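PDB 5O5C: putative decarboxylase involved in desferrioxamine biosynthesis, which uses pyridoxal 5'-phosphate, most likely to decarboxylate lysine, supplying the diamine for assembly of the siderophore desferrioxamine. Local coordinates for residues B[132-142]-B[369-380]; B[319-328]-B[338-346]. All blocks are in the same frame, centred on the assembly; numbering follows the deposited sequence.

Contact 1. Residues B[132-142]-B[369-380]; sequences VDTWDQSAGGT and TPNLVNKSIQTT. With PLP (pyridoxal-5'-phosphate), chain G.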
loop_
_atom_site.group_PDB
_atom_site.type_symbol
_atom_site.label_atom_id
_atom_site.label_comp_id
_atom_site.label_asym_id
_atom_site.label_seq_id
_atom_site.Cartn_x
_atom_site.Cartn_y
_atom_site.Cartn_z
ATOM N N VAL B 132 3.876 10.328 -4.600
ATOM C CA VAL B 132 2.774 11.116 -5.171
ATOM C C VAL B 132 1.751 11.651 -4.163
ATOM O O VAL B 132 0.663 12.062 -4.548
ATOM C CB VAL B 132 2.029 10.372 -6.292
ATOM C CG1 VAL B 132 3.001 9.881 -7.345
ATOM C CG2 VAL B 132 1.206 9.211 -5.767
ATOM N N ASP B 133 2.116 11.664 -2.884
ATOM C CA ASP B 133 1.352 12.349 -1.881
ATOM C C ASP B 133 1.390 13.871 -2.059
ATOM O O ASP B 133 0.364 14.514 -1.876
ATOM C CB ASP B 133 1.732 11.914 -0.474
ATOM C CG ASP B 133 3.171 12.126 -0.151
ATOM O OD1 ASP B 133 4.013 12.022 -1.069
ATOM O OD2 ASP B 133 3.465 12.408 1.019
ATOM N N THR B 134 2.527 14.424 -2.483
ATOM C CA THR B 134 2.626 15.857 -2.674
ATOM C C THR B 134 3.256 16.252 -3.979
ATOM O O THR B 134 4.082 15.555 -4.567
ATOM C CB THR B 134 3.423 16.574 -1.534
ATOM O OG1 THR B 134 4.774 16.105 -1.542
ATOM C CG2 THR B 134 2.816 16.335 -0.188
ATOM N N TRP B 135 2.913 17.434 -4.423
ATOM C CA TRP B 135 3.495 17.928 -5.684
ATOM C C TRP B 135 5.041 18.037 -5.551
ATOM O O TRP B 135 5.811 17.639 -6.479
ATOM C CB TRP B 135 2.836 19.215 -6.131
ATOM C CG TRP B 135 3.685 20.031 -6.971
ATOM C CD1 TRP B 135 4.597 20.961 -6.551
ATOM C CD2 TRP B 135 3.758 20.002 -8.367
ATOM N NE1 TRP B 135 5.219 21.501 -7.600
ATOM C CE2 TRP B 135 4.719 20.940 -8.740
ATOM C CE3 TRP B 135 3.039 19.329 -9.358
ATOM C CZ2 TRP B 135 5.020 21.191 -10.046
ATOM C CZ3 TRP B 135 3.345 19.543 -10.592
ATOM C CH2 TRP B 135 4.330 20.486 -10.964
ATOM N N ASP B 136 5.495 18.440 -4.385
ATOM C CA ASP B 136 6.950 18.654 -4.187
ATOM C C ASP B 136 7.789 17.354 -4.030
ATOM O O ASP B 136 8.987 17.433 -3.823
ATOM C CB ASP B 136 7.200 19.667 -3.085
ATOM C CG ASP B 136 6.782 19.196 -1.726
ATOM O OD1 ASP B 136 6.468 18.008 -1.552
ATOM O OD2 ASP B 136 6.680 20.038 -0.824
ATOM N N GLN B 137 7.166 16.182 -4.181
ATOM C CA GLN B 137 7.897 14.913 -4.238
ATOM C C GLN B 137 7.575 14.142 -5.574
ATOM O O GLN B 137 8.083 13.039 -5.845
ATOM C CB GLN B 137 7.544 14.069 -3.011
ATOM C CG GLN B 137 7.655 14.740 -1.649
ATOM C CD GLN B 137 7.047 13.907 -0.544
ATOM O OE1 GLN B 137 7.547 12.846 -0.207
ATOM N NE2 GLN B 137 5.943 14.369 -0.001
ATOM N N SER B 138 6.765 14.724 -6.424
ATOM C CA SER B 138 6.407 14.077 -7.679
ATOM C C SER B 138 6.276 14.925 -8.953
ATOM O O SER B 138 6.383 14.396 -10.033
ATOM C CB SER B 138 5.119 13.278 -7.475
ATOM O OG SER B 138 4.102 14.124 -6.971
ATOM N N ALA B 139 5.997 16.191 -8.862
ATOM C CA ALA B 139 5.702 16.961 -10.079
ATOM C C ALA B 139 4.671 16.275 -10.998
ATOM O O ALA B 139 3.567 15.974 -10.542
ATOM C CB ALA B 139 6.985 17.350 -10.807
ATOM N N GLY B 140 5.025 16.085 -12.282
ATOM C CA GLY B 140 4.172 15.458 -13.283
ATOM C C GLY B 140 3.558 14.110 -12.929
ATOM O O GLY B 140 2.583 13.660 -13.602
ATOM N N GLY B 141 4.117 13.438 -11.930
ATOM C CA GLY B 141 3.479 12.222 -11.400
ATOM C C GLY B 141 2.130 12.553 -10.787
ATOM O O GLY B 141 1.181 11.747 -10.822
ATOM N N THR B 142 2.032 13.743 -10.220
ATOM C CA THR B 142 0.787 14.155 -9.563
ATOM C C THR B 142 -0.289 14.390 -10.597
ATOM O O THR B 142 -1.444 13.936 -10.406
ATOM C CB THR B 142 0.980 15.360 -8.635
ATOM O OG1 THR B 142 1.597 14.903 -7.420
ATOM C CG2 THR B 142 -0.335 16.044 -8.303
ATOM N N THR B 369 -1.347 24.597 -5.177
ATOM C CA THR B 369 -0.516 23.391 -5.148
ATOM C C THR B 369 -1.324 22.059 -5.053
ATOM O O THR B 369 -1.972 21.783 -4.020
ATOM C CB THR B 369 0.596 23.471 -4.064
ATOM O OG1 THR B 369 1.433 22.298 -4.161
ATOM C CG2 THR B 369 0.050 23.575 -2.639
ATOM N N PRO B 370 -1.307 21.231 -6.128
ATOM C CA PRO B 370 -1.959 19.917 -6.044
ATOM C C PRO B 370 -1.249 18.883 -5.154
ATOM O O PRO B 370 -0.220 18.317 -5.558
ATOM C CB PRO B 370 -1.968 19.448 -7.493
ATOM C CG PRO B 370 -0.802 20.124 -8.118
ATOM C CD PRO B 370 -0.784 21.468 -7.480
ATOM N N ASN B 371 -1.785 18.695 -3.950
ATOM C CA ASN B 371 -1.388 17.645 -3.017
ATOM C C ASN B 371 -2.397 16.507 -2.845
ATOM O O ASN B 371 -3.348 16.645 -2.096
ATOM C CB ASN B 371 -1.122 18.216 -1.637
ATOM C CG ASN B 371 0.049 19.171 -1.618
ATOM O OD1 ASN B 371 1.080 18.954 -2.296
ATOM N ND2 ASN B 371 -0.120 20.257 -0.886
ATOM N N LEU B 372 -2.126 15.353 -3.440
ATOM C CA LEU B 372 -3.097 14.244 -3.433
ATOM C C LEU B 372 -3.271 13.599 -2.062
ATOM O O LEU B 372 -4.327 12.986 -1.807
ATOM C CB LEU B 372 -2.749 13.209 -4.494
ATOM C CG LEU B 372 -2.557 13.672 -5.946
ATOM C CD1 LEU B 372 -2.129 12.502 -6.831
ATOM C CD2 LEU B 372 -3.786 14.301 -6.562
ATOM N N VAL B 373 -2.277 13.747 -1.167
ATOM C CA VAL B 373 -2.419 13.361 0.250
ATOM C C VAL B 373 -3.740 13.871 0.860
ATOM O O VAL B 373 -4.359 13.179 1.655
ATOM C CB VAL B 373 -1.175 13.710 1.143
ATOM C CG1 VAL B 373 -1.220 15.134 1.690
ATOM C CG2 VAL B 373 -1.058 12.730 2.306
ATOM N N ASN B 374 -4.252 15.013 0.399
ATOM C CA ASN B 374 -5.506 15.511 0.965
ATOM C C ASN B 374 -6.714 14.568 0.763
ATOM O O ASN B 374 -7.656 14.638 1.532
ATOM C CB ASN B 374 -5.783 16.943 0.493
ATOM C CG ASN B 374 -4.644 17.904 0.869
ATOM O OD1 ASN B 374 -4.014 18.488 -0.009
ATOM N ND2 ASN B 374 -4.335 18.012 2.155
ATOM N N LYS B 375 -6.649 13.658 -0.209
ATOM C CA LYS B 375 -7.692 12.652 -0.480
ATOM C C LYS B 375 -7.368 11.194 -0.041
ATOM O O LYS B 375 -8.121 10.247 -0.325
ATOM C CB LYS B 375 -7.994 12.606 -1.990
ATOM C CG LYS B 375 -8.177 13.954 -2.683
ATOM C CD LYS B 375 -8.456 13.861 -4.180
ATOM C CE LYS B 375 -7.264 13.406 -4.984
ATOM N NZ LYS B 375 -7.447 13.486 -6.445
ATOM N N SER B 376 -6.274 11.012 0.655
ATOM C CA SER B 376 -5.677 9.692 0.886
ATOM C C SER B 376 -5.669 9.431 2.347
ATOM O O SER B 376 -5.663 10.392 3.123
ATOM C CB SER B 376 -4.248 9.694 0.341
ATOM O OG SER B 376 -3.628 8.414 0.380
ATOM N N ILE B 377 -5.706 8.143 2.724
ATOM C CA ILE B 377 -5.439 7.678 4.059
ATOM C C ILE B 377 -4.015 7.104 4.213
ATOM O O ILE B 377 -3.657 6.583 5.286
ATOM C CB ILE B 377 -6.525 6.682 4.636
ATOM C CG1 ILE B 377 -6.725 5.490 3.755
ATOM C CG2 ILE B 377 -7.846 7.387 4.944
ATOM C CD1 ILE B 377 -6.929 4.225 4.519
ATOM N N GLN B 378 -3.206 7.205 3.160
ATOM C CA GLN B 378 -1.767 6.983 3.243
ATOM C C GLN B 378 -1.054 8.348 3.261
ATOM O O GLN B 378 -1.637 9.393 2.906
ATOM C CB GLN B 378 -1.297 6.204 2.001
ATOM C CG GLN B 378 -1.908 4.806 1.804
ATOM C CD GLN B 378 -1.594 4.174 0.444
ATOM O OE1 GLN B 378 -2.297 4.373 -0.523
ATOM N NE2 GLN B 378 -0.571 3.385 0.395
ATOM N N THR B 379 0.231 8.306 3.602
ATOM C CA THR B 379 1.102 9.417 3.427
ATOM C C THR B 379 2.037 9.181 2.220
ATOM O O THR B 379 1.620 9.306 1.095
ATOM C CB THR B 379 1.793 9.800 4.756
ATOM O OG1 THR B 379 0.831 9.869 5.834
ATOM C CG2 THR B 379 2.423 11.225 4.618
ATOM N N THR B 380 3.278 8.778 2.437
ATOM C CA THR B 380 4.153 8.389 1.383
ATOM C C THR B 380 3.517 7.334 0.464
ATOM O O THR B 380 3.066 6.295 0.934
ATOM C CB THR B 380 5.433 7.806 1.977
ATOM O OG1 THR B 380 6.080 8.840 2.648
ATOM C CG2 THR B 380 6.346 7.279 0.930
HETATM N N1 PLP G . 6.049 8.672 11.458
HETATM C C2 PLP G . 7.143 9.448 11.245
HETATM C C2A PLP G . 8.063 9.827 12.366
HETATM C C3 PLP G . 7.481 9.898 9.890
HETATM O O3 PLP G . 8.582 10.681 9.704
HETATM C C4 PLP G . 6.564 9.501 8.791
HETATM C C4A PLP G . 6.834 9.904 7.389
HETATM C C5 PLP G . 5.387 8.655 9.155
HETATM C C6 PLP G . 5.205 8.271 10.486
HETATM C C5A PLP G . 4.420 8.188 8.081
HETATM O O4P PLP G . 5.071 7.243 7.224
HETATM P P PLP G . 4.746 7.151 5.644
HETATM O O1P PLP G . 5.754 6.120 5.178
HETATM O O2P PLP G . 3.312 6.673 5.627
HETATM O O3P PLP G . 4.987 8.514 5.081
HETATM O O HOH W 1 0.434 15.093 -5.075
#
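Val-132 O meets Leu-372 CB and CD1, each at 3.6 Å, and it also receives a hydrogen bond from water 1, which in turn accepts from Leu-372 N and is bonded to Thr-142 OG1. At Asp-133 the backbones join directly: Val-373 N donates to Asp-133 O at 2.8 Å, nearly straight at 167°. Asp-133 CB is pressed against Thr-379 O at 3.0 Å, a tight approach; with CG between the backbone N and carbonyl carbon (chi1 58°), the carboxylate also runs beside Thr-379, while OD1 bonds to Ser-131. Thr-134 brings CB to 3.4 Å from Asn-371 OD1. That same oxygen accepts from Trp-135 N at 3.2 Å, in the plane of the amide carbonyl, so one side-chain oxygen engages the backbone at Trp-135. Trp-135 sets CB beside Pro-370 O, and its ring atom CE3 is 4.1 Å from Pro-370 CG; the Trp-135 side chain also packs against Phe-462 of the second subunit. Farther on, Thr-142 turns CG2 towards Pro-370 CB at 3.9 Å. Beyond this footing, Thr-380 N and OG1 both donate to O3P of the pyridoxal phosphate held by the second subunit, OG1 at 2.7 Å, and Thr-379 OG1 bonds to Thr-171 of that subunit. A phosphate gripped by residues of both subunits is characteristic of dimeric fold-type I enzymes.

Contact 2. Residues B[319-328]-B[338-346]; sequences EKADSVTVDY and CGAFFVRDK. With PLP (pyridoxal-5'-phosphate), chain H.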
loop_
_atom_site.group_PDB
_atom_site.type_symbol
_atom_site.label_atom_id
_atom_site.label_comp_id
_atom_site.label_asym_id
_atom_site.label_seq_id
_atom_site.Cartn_x
_atom_site.Cartn_y
_atom_site.Cartn_z
ATOM N N GLU B 319 -22.845 4.010 -12.616
ATOM C CA GLU B 319 -22.785 5.472 -12.711
ATOM C C GLU B 319 -23.592 6.174 -11.633
ATOM O O GLU B 319 -23.451 7.382 -11.472
ATOM C CB GLU B 319 -23.195 6.033 -14.101
ATOM C CG GLU B 319 -24.689 6.013 -14.383
ATOM C CD GLU B 319 -25.198 4.619 -14.643
ATOM O OE1 GLU B 319 -24.370 3.703 -14.904
ATOM O OE2 GLU B 319 -26.395 4.378 -14.555
ATOM N N LYS B 320 -24.437 5.427 -10.934
ATOM C CA LYS B 320 -25.270 5.940 -9.873
ATOM C C LYS B 320 -24.577 5.907 -8.476
ATOM O O LYS B 320 -24.955 6.621 -7.592
ATOM C CB LYS B 320 -26.611 5.195 -9.875
ATOM C CG LYS B 320 -27.412 5.316 -11.184
ATOM C CD LYS B 320 -28.696 4.462 -11.090
ATOM C CE LYS B 320 -29.673 4.761 -12.210
ATOM N NZ LYS B 320 -30.595 3.604 -12.411
ATOM N N ALA B 321 -23.529 5.126 -8.320
ATOM C CA ALA B 321 -22.843 4.933 -7.023
ATOM C C ALA B 321 -22.436 6.245 -6.296
ATOM O O ALA B 321 -22.215 7.249 -6.909
ATOM C CB ALA B 321 -21.624 4.065 -7.251
ATOM N N ASP B 322 -22.338 6.209 -4.977
ATOM C CA ASP B 322 -21.703 7.303 -4.231
ATOM C C ASP B 322 -20.183 7.114 -4.210
ATOM O O ASP B 322 -19.431 8.134 -4.325
ATOM C CB ASP B 322 -22.306 7.416 -2.838
ATOM C CG ASP B 322 -23.741 7.817 -2.900
ATOM O OD1 ASP B 322 -23.958 8.940 -3.340
ATOM O OD2 ASP B 322 -24.627 6.994 -2.597
ATOM N N SER B 323 -19.752 5.838 -4.093
ATOM C CA SER B 323 -18.338 5.411 -4.331
ATOM C C SER B 323 -18.141 4.140 -5.113
ATOM O O SER B 323 -19.050 3.329 -5.227
ATOM C CB SER B 323 -17.592 5.192 -3.026
ATOM O OG SER B 323 -18.326 4.336 -2.167
ATOM N N VAL B 324 -16.915 3.971 -5.620
ATOM C CA VAL B 324 -16.558 2.835 -6.452
ATOM C C VAL B 324 -15.121 2.421 -6.142
ATOM O O VAL B 324 -14.191 3.296 -6.101
ATOM C CB VAL B 324 -16.649 3.087 -7.984
ATOM C CG1 VAL B 324 -16.417 1.787 -8.751
ATOM C CG2 VAL B 324 -17.968 3.658 -8.423
ATOM N N THR B 325 -14.931 1.131 -5.923
ATOM C CA THR B 325 -13.594 0.579 -5.818
ATOM C C THR B 325 -13.241 -0.204 -7.082
ATOM O O THR B 325 -14.030 -1.005 -7.577
ATOM C CB THR B 325 -13.405 -0.360 -4.623
ATOM O OG1 THR B 325 -14.190 -1.544 -4.835
ATOM C CG2 THR B 325 -13.782 0.219 -3.451
ATOM N N VAL B 326 -12.009 -0.037 -7.512
ATOM C CA VAL B 326 -11.513 -0.562 -8.779
ATOM C C VAL B 326 -10.118 -1.178 -8.586
ATOM O O VAL B 326 -9.257 -0.471 -8.060
ATOM C CB VAL B 326 -11.377 0.626 -9.758
ATOM C CG1 VAL B 326 -10.649 0.221 -11.010
ATOM C CG2 VAL B 326 -12.734 1.185 -10.107
ATOM N N ASP B 327 -9.867 -2.423 -9.067
ATOM C CA ASP B 327 -8.500 -3.038 -9.001
ATOM C C ASP B 327 -7.920 -3.284 -10.369
ATOM O O ASP B 327 -8.341 -4.197 -11.056
ATOM C CB ASP B 327 -8.413 -4.377 -8.250
ATOM C CG ASP B 327 -8.200 -4.246 -6.770
ATOM O OD1 ASP B 327 -8.105 -3.168 -6.209
ATOM O OD2 ASP B 327 -8.160 -5.304 -6.146
ATOM N N TYR B 328 -6.940 -2.450 -10.742
ATOM C CA TYR B 328 -6.277 -2.572 -11.999
ATOM C C TYR B 328 -5.336 -3.738 -11.959
ATOM O O TYR B 328 -5.019 -4.315 -13.045
ATOM C CB TYR B 328 -5.504 -1.325 -12.405
ATOM C CG TYR B 328 -6.229 -0.027 -12.266
ATOM C CD1 TYR B 328 -7.102 0.404 -13.273
ATOM C CD2 TYR B 328 -6.063 0.799 -11.147
ATOM C CE1 TYR B 328 -7.761 1.611 -13.187
ATOM C CE2 TYR B 328 -6.751 2.031 -11.058
ATOM C CZ TYR B 328 -7.624 2.414 -12.088
ATOM O OH TYR B 328 -8.348 3.632 -12.058
ATOM N N CYS B 338 -1.842 -1.662 -7.839
ATOM C CA CYS B 338 -2.508 -0.803 -8.787
ATOM C C CYS B 338 -4.007 -0.893 -8.564
ATOM O O CYS B 338 -4.690 -1.795 -8.999
ATOM C CB CYS B 338 -2.125 -1.194 -10.193
ATOM S SG CYS B 338 -2.281 0.178 -11.346
ATOM N N GLY B 339 -4.513 0.067 -7.838
ATOM C CA GLY B 339 -5.888 0.110 -7.516
ATOM C C GLY B 339 -6.224 1.466 -7.009
ATOM O O GLY B 339 -5.345 2.228 -6.614
ATOM N N ALA B 340 -7.497 1.762 -7.085
ATOM C CA ALA B 340 -8.003 3.092 -6.831
ATOM C C ALA B 340 -9.421 3.102 -6.322
ATOM O O ALA B 340 -10.194 2.133 -6.536
ATOM C CB ALA B 340 -7.903 3.937 -8.101
ATOM N N PHE B 341 -9.720 4.210 -5.627
ATOM C CA PHE B 341 -11.013 4.482 -4.971
ATOM C C PHE B 341 -11.642 5.751 -5.553
ATOM O O PHE B 341 -10.974 6.761 -5.678
ATOM C CB PHE B 341 -10.769 4.678 -3.489
ATOM C CG PHE B 341 -11.973 5.078 -2.746
ATOM C CD1 PHE B 341 -12.999 4.196 -2.590
ATOM C CD2 PHE B 341 -12.122 6.375 -2.273
ATOM C CE1 PHE B 341 -14.158 4.554 -1.961
ATOM C CE2 PHE B 341 -13.273 6.738 -1.596
ATOM C CZ PHE B 341 -14.306 5.830 -1.469
ATOM N N PHE B 342 -12.928 5.704 -5.881
ATOM C CA PHE B 342 -13.613 6.793 -6.529
ATOM C C PHE B 342 -14.821 7.241 -5.745
ATOM O O PHE B 342 -15.539 6.402 -5.252
ATOM C CB PHE B 342 -14.042 6.392 -7.915
ATOM C CG PHE B 342 -12.897 6.090 -8.795
ATOM C CD1 PHE B 342 -12.325 4.844 -8.777
ATOM C CD2 PHE B 342 -12.325 7.083 -9.566
ATOM C CE1 PHE B 342 -11.240 4.573 -9.527
ATOM C CE2 PHE B 342 -11.206 6.817 -10.303
ATOM C CZ PHE B 342 -10.657 5.566 -10.286
ATOM N N VAL B 343 -15.043 8.564 -5.695
ATOM C CA VAL B 343 -16.248 9.163 -5.095
ATOM C C VAL B 343 -17.118 9.988 -6.093
ATOM O O VAL B 343 -16.612 10.593 -7.011
ATOM C CB VAL B 343 -15.904 10.039 -3.912
ATOM C CG1 VAL B 343 -15.442 9.179 -2.739
ATOM C CG2 VAL B 343 -14.883 11.117 -4.252
ATOM N N ARG B 344 -18.421 10.006 -5.881
ATOM C CA ARG B 344 -19.325 10.771 -6.718
ATOM C C ARG B 344 -19.090 12.285 -6.474
ATOM O O ARG B 344 -19.072 13.048 -7.401
ATOM C CB ARG B 344 -20.757 10.394 -6.371
ATOM C CG ARG B 344 -21.799 11.023 -7.234
ATOM C CD ARG B 344 -23.213 10.525 -6.936
ATOM N NE ARG B 344 -23.973 10.901 -8.100
ATOM C CZ ARG B 344 -24.496 10.097 -9.008
ATOM N NH1 ARG B 344 -24.363 8.797 -8.913
ATOM N NH2 ARG B 344 -25.129 10.592 -10.050
ATOM N N ASP B 345 -18.865 12.646 -5.214
ATOM C CA ASP B 345 -18.720 14.003 -4.733
ATOM C C ASP B 345 -17.453 14.181 -3.906
ATOM O O ASP B 345 -17.368 13.737 -2.764
ATOM C CB ASP B 345 -19.934 14.383 -3.891
ATOM C CG ASP B 345 -19.865 15.849 -3.383
ATOM O OD1 ASP B 345 -19.191 16.689 -4.030
ATOM O OD2 ASP B 345 -20.451 16.122 -2.310
ATOM N N LYS B 346 -16.502 14.901 -4.487
ATOM C CA LYS B 346 -15.167 15.069 -3.946
ATOM C C LYS B 346 -15.146 15.680 -2.571
ATOM O O LYS B 346 -14.211 15.457 -1.827
ATOM C CB LYS B 346 -14.259 15.886 -4.899
ATOM C CG LYS B 346 -14.679 17.338 -5.126
ATOM C CD LYS B 346 -13.545 18.177 -5.709
ATOM C CE LYS B 346 -13.839 19.667 -5.517
ATOM N NZ LYS B 346 -12.964 20.565 -6.327
HETATM N N1 PLP H . -13.341 -6.552 -3.410
HETATM C C2 PLP H . -13.501 -7.595 -4.250
HETATM C C2A PLP H . -14.773 -7.762 -5.026
HETATM C C3 PLP H . -12.399 -8.555 -4.404
HETATM O O3 PLP H . -12.501 -9.639 -5.243
HETATM C C4 PLP H . -11.179 -8.279 -3.608
HETATM C C4A PLP H . -10.029 -9.210 -3.621
HETATM C C5 PLP H . -11.129 -7.110 -2.728
HETATM C C6 PLP H . -12.252 -6.309 -2.661
HETATM C C5A PLP H . -9.890 -6.838 -1.905
HETATM O O4P PLP H . -8.921 -6.415 -2.877
HETATM P P PLP H . -7.338 -6.197 -2.639
HETATM O O1P PLP H . -6.785 -7.581 -2.511
HETATM O O2P PLP H . -6.866 -5.558 -3.920
HETATM O O3P PLP H . -7.096 -5.362 -1.432
HETATM O O HOH W 2 -19.869 10.862 -3.162
#
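Tyr-328, just past strand 323-327, meets residues 338-342. CB sits 3.7 Å from Cys-338 SG, which lies 4.8 Å from the ring centroid and oblique to it (56° off the normal), a sulfur-aromatic contact. From there chi1 of -47°, with CG beside the backbone N, carries the ring onward: CD2 passes Gly-339 CA at 3.7 Å, and CE2 has Ala-340 CB at its edge, also at 3.7 Å. Val-326 CG1 rests on one ring face, offset towards the rim. At the tip OH lies 3.5 Å from Phe-342 CZ, in the plane and at the edge of that ring, and is hydrogen-bonded to Thr-152 of helix 140-156. The strands beneath run antiparallel at 165°, with Val-324/Phe-342 and Val-326/Ala-340 as hydrogen-bonded pairs. Strand 339-343 is the one antiparallel member of the seven-stranded sheet of the fold-type I pyridoxal-phosphate domain. On the face opposite Tyr-328's neighbours, Asp-327 ends strand 323-327 with OD2 2.6 Å from the cofactor's O2P, just ahead of the short helix carrying Lys-330, the predicted Schiff-base residue. At the other end, Arg-344 N donates to Asp-322 O at 2.6 Å, while its extended side chain sends NH1 into weak bonds with the carbonyls of Glu-319 and Ala-321.

How the contacts relate
Contact 2 is the core pairing: 13 of its 17 touching residues are buried, no other chain reaches its two segments, and regular backbone bonds between strands are backed by aromatic and aliphatic side chains. The centre of contact 1 lies about 24 Å from the chain centre, that of contact 2 about 14 Å. Contact 1 joins irregular segments at the subunit boundary; a few single bonds, a bridging water and short polar approaches hold it. Helix 140-156 links them, since Thr-142 belongs to contact 1 while Phe-342 packs on it farther along and Tyr-328 hydrogen-bonds to it. Each reaches a different cofactor: contact 2 the chain's own, contact 1 that of the second subunit.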